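Local coordinates for protein sesquisabinene B synthase 2 (Santalum album, PDB 6A2D) that probably converts farnesyl diphosphate into the sesquiterpene sesquisabinene B, using magnesium or manganese ions, at residues 453-458 and 498-503. Sequence-based numbering, arbitrary orientation.
Sequences CILCRI and GLVRMW. With 6R2 ([bis(chloranyl)-[oxidanyl-[(2~{E},6~{E})-3,7,11-trimethyldodeca-2,6,10-trienoxy]phosphoryl]methyl]phosphonic acid), chain C.
Ile454 lies over one face of the Trp503 indole. Its CG2 sits 3.9 Å from the centroid of the five-membered ring, 29° off the normal, a CH-pi contact. Its CD1 reaches the benzene half of the same face, 3.5 Å from Trp503 CZ2. Ile454 CG2 stands anti to the backbone N, with CG1 beside that N (chi1 -70°), which spreads the two branches along the ring. Met502 CE lies against the opposite face. Leu455 fits between Val500 and Trp503: its CG meets Trp503 CB at 3.7 Å, and its CD2 lies 4.0 Å from Val500 CG1. Ile458 and Val500 lie alongside each other, pointing opposite ways, and their CG2 methyls are tightly packed at 3.4 Å. Segments 453-458 and 498-503, on helices 447-462 and 489-510, run nearly antiparallel, at 155°, within the all-helical metal-binding domain of a class I terpene synthase. Arg457 points from helix 447-462 into the active site. Both NH1 and NH2 donate to OAG of the farnesyl diphosphate analogue 6R2, at 3.2 Å and 3.0 Å, both bonds bent. The oxygen approaches the guanidinium edge-on, close to its plane. Asp461 forms a salt bridge with NH1, and the Ala413 carbonyl accepts from NE, which fixes the rotation of the group. A leucine in place of Arg457 would probably leave OAG without this paired grip and Asp461 without this salt bridge. Asn460, further along helix 447-462, is a magnesium ligand.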
loop_
_atom_site.group_PDB
_atom_site.type_symbol
_atom_site.label_atom_id
_atom_site.label_comp_id
_atom_site.label_asym_id
_atom_site.label_seq_id
_atom_site.Cartn_x
_atom_site.Cartn_y
_atom_site.Cartn_z
ATOM N N CYS A 453 17.559 -22.573 -9.898
ATOM C CA CYS A 453 16.465 -23.170 -9.089
ATOM C C CYS A 453 16.910 -24.487 -8.419
ATOM O O CYS A 453 16.603 -24.673 -7.256
ATOM C CB CYS A 453 15.188 -23.280 -9.921
ATOM S SG CYS A 453 14.667 -21.723 -10.681
ATOM N N ILE A 454 17.591 -25.357 -9.163
ATOM C CA ILE A 454 18.083 -26.642 -8.592
ATOM C C ILE A 454 19.068 -26.301 -7.465
ATOM O O ILE A 454 18.965 -26.896 -6.411
ATOM C CB ILE A 454 18.714 -27.541 -9.677
ATOM C CG1 ILE A 454 17.671 -28.094 -10.644
ATOM C CG2 ILE A 454 19.511 -28.668 -9.059
ATOM C CD1 ILE A 454 18.226 -29.056 -11.652
ATOM N N LEU A 455 19.949 -25.340 -7.724
ATOM C CA LEU A 455 20.951 -24.905 -6.708
ATOM C C LEU A 455 20.228 -24.427 -5.456
ATOM O O LEU A 455 20.565 -24.911 -4.325
ATOM C CB LEU A 455 21.820 -23.807 -7.313
ATOM C CG LEU A 455 23.041 -24.304 -8.062
ATOM C CD1 LEU A 455 23.662 -23.178 -8.848
ATOM C CD2 LEU A 455 24.037 -24.926 -7.103
ATOM N N CYS A 456 19.229 -23.556 -5.601
ATOM C CA CYS A 456 18.518 -23.036 -4.420
ATOM C C CYS A 456 17.907 -24.182 -3.580
ATOM O O CYS A 456 17.907 -24.084 -2.314
ATOM C CB CYS A 456 17.464 -22.027 -4.823
ATOM S SG CYS A 456 18.188 -20.506 -5.478
ATOM N N ARG A 457 17.331 -25.201 -4.238
ATOM C CA ARG A 457 16.717 -26.373 -3.592
ATOM C C ARG A 457 17.789 -27.226 -2.945
ATOM O O ARG A 457 17.667 -27.522 -1.766
ATOM C CB ARG A 457 15.923 -27.211 -4.597
ATOM C CG ARG A 457 15.531 -28.589 -4.094
ATOM C CD ARG A 457 14.867 -28.550 -2.739
ATOM N NE ARG A 457 13.542 -27.948 -2.756
ATOM C CZ ARG A 457 12.781 -27.805 -1.697
ATOM N NH1 ARG A 457 13.251 -28.151 -0.512
ATOM N NH2 ARG A 457 11.561 -27.293 -1.821
ATOM N N ILE A 458 18.844 -27.542 -3.651
ATOM C CA ILE A 458 19.870 -28.460 -3.087
ATOM C C ILE A 458 20.573 -27.742 -1.923
ATOM O O ILE A 458 20.853 -28.372 -0.906
ATOM C CB ILE A 458 20.830 -28.884 -4.199
ATOM C CG1 ILE A 458 20.206 -30.004 -5.031
ATOM C CG2 ILE A 458 22.168 -29.293 -3.650
ATOM C CD1 ILE A 458 21.010 -30.272 -6.268
ATOM N N GLY A 498 28.865 -32.129 -4.491
ATOM C CA GLY A 498 29.392 -32.211 -5.851
ATOM C C GLY A 498 28.421 -31.687 -6.882
ATOM O O GLY A 498 28.859 -30.978 -7.822
ATOM N N LEU A 499 27.129 -31.967 -6.711
ATOM C CA LEU A 499 26.076 -31.413 -7.613
ATOM C C LEU A 499 26.066 -29.891 -7.486
ATOM O O LEU A 499 25.917 -29.210 -8.500
ATOM C CB LEU A 499 24.717 -32.006 -7.232
ATOM C CG LEU A 499 24.524 -33.497 -7.545
ATOM C CD1 LEU A 499 23.093 -33.917 -7.296
ATOM C CD2 LEU A 499 24.914 -33.814 -8.976
ATOM N N VAL A 500 26.231 -29.363 -6.276
ATOM C CA VAL A 500 26.286 -27.883 -6.091
ATOM C C VAL A 500 27.416 -27.328 -6.960
ATOM O O VAL A 500 27.182 -26.319 -7.673
ATOM C CB VAL A 500 26.470 -27.481 -4.622
ATOM C CG1 VAL A 500 26.857 -25.997 -4.499
ATOM C CG2 VAL A 500 25.230 -27.804 -3.806
ATOM N N ARG A 501 28.612 -27.932 -6.887
ATOM C CA ARG A 501 29.822 -27.428 -7.601
ATOM C C ARG A 501 29.575 -27.546 -9.103
ATOM O O ARG A 501 29.865 -26.594 -9.841
ATOM C CB ARG A 501 31.092 -28.154 -7.134
ATOM C CG ARG A 501 31.469 -27.800 -5.701
ATOM C CD ARG A 501 32.855 -28.308 -5.318
ATOM N NE ARG A 501 32.962 -29.741 -5.499
ATOM C CZ ARG A 501 32.714 -30.654 -4.589
ATOM N NH1 ARG A 501 32.306 -30.319 -3.385
ATOM N NH2 ARG A 501 32.846 -31.930 -4.901
ATOM N N MET A 502 28.973 -28.643 -9.530
ATOM C CA MET A 502 28.677 -28.876 -10.974
ATOM C C MET A 502 27.698 -27.822 -11.493
ATOM O O MET A 502 27.957 -27.222 -12.524
ATOM C CB MET A 502 28.103 -30.273 -11.198
ATOM C CG MET A 502 27.787 -30.520 -12.653
ATOM S SD MET A 502 26.097 -30.068 -13.059
ATOM C CE MET A 502 25.231 -31.279 -12.060
ATOM N N TRP A 503 26.601 -27.556 -10.799
ATOM C CA TRP A 503 25.598 -26.575 -11.311
ATOM C C TRP A 503 26.156 -25.155 -11.284
ATOM O O TRP A 503 25.934 -24.395 -12.257
ATOM C CB TRP A 503 24.285 -26.683 -10.550
ATOM C CG TRP A 503 23.459 -27.875 -10.904
ATOM C CD1 TRP A 503 23.110 -28.931 -10.123
ATOM C CD2 TRP A 503 22.756 -28.041 -12.145
ATOM N NE1 TRP A 503 22.300 -29.789 -10.827
ATOM C CE2 TRP A 503 22.117 -29.291 -12.085
ATOM C CE3 TRP A 503 22.770 -27.340 -13.353
ATOM C CZ2 TRP A 503 21.348 -29.771 -13.135
ATOM C CZ3 TRP A 503 22.007 -27.828 -14.398
ATOM C CH2 TRP A 503 21.311 -29.017 -14.282
HETATM O OAG 6R2 C . 10.311 -28.000 0.835
HETATM P PAY 6R2 C . 9.975 -27.399 2.241
HETATM O OAH 6R2 C . 10.569 -28.401 3.408
HETATM O OAE 6R2 C . 8.512 -27.032 2.510
HETATM C CAX 6R2 C . 10.901 -25.858 2.423
HETATM CL CLJ 6R2 C . 10.204 -24.778 1.228
HETATM CL CLK 6R2 C . 12.614 -26.086 2.066
HETATM P PAZ 6R2 C . 10.709 -25.109 4.113
HETATM O OAI 6R2 C . 11.890 -25.768 4.982
HETATM O OAF 6R2 C . 9.296 -25.326 4.617
HETATM O OAT 6R2 C . 10.966 -23.507 3.927
HETATM C CAQ 6R2 C . 12.191 -22.856 4.161
HETATM C CAN 6R2 C . 12.752 -22.563 2.793
HETATM C CAW 6R2 C . 12.870 -21.144 2.246
HETATM C CAD 6R2 C . 12.605 -19.941 3.162
HETATM C CAS 6R2 C . 13.539 -20.934 0.875
HETATM C CAP 6R2 C . 12.581 -20.199 -0.022
HETATM C CAM 6R2 C . 12.748 -18.740 0.404
HETATM C CAV 6R2 C . 11.705 -17.704 0.114
HETATM C CAC 6R2 C . 10.380 -18.094 -0.542
HETATM C CAR 6R2 C . 11.931 -16.337 0.644
HETATM C CAO 6R2 C . 11.861 -15.332 -0.435
HETATM C CAL 6R2 C . 13.118 -15.311 -1.224
HETATM C CAU 6R2 C . 13.429 -14.132 -2.148
HETATM C CAB 6R2 C . 12.617 -12.863 -2.241
HETATM C CAA 6R2 C . 14.671 -14.200 -2.985
#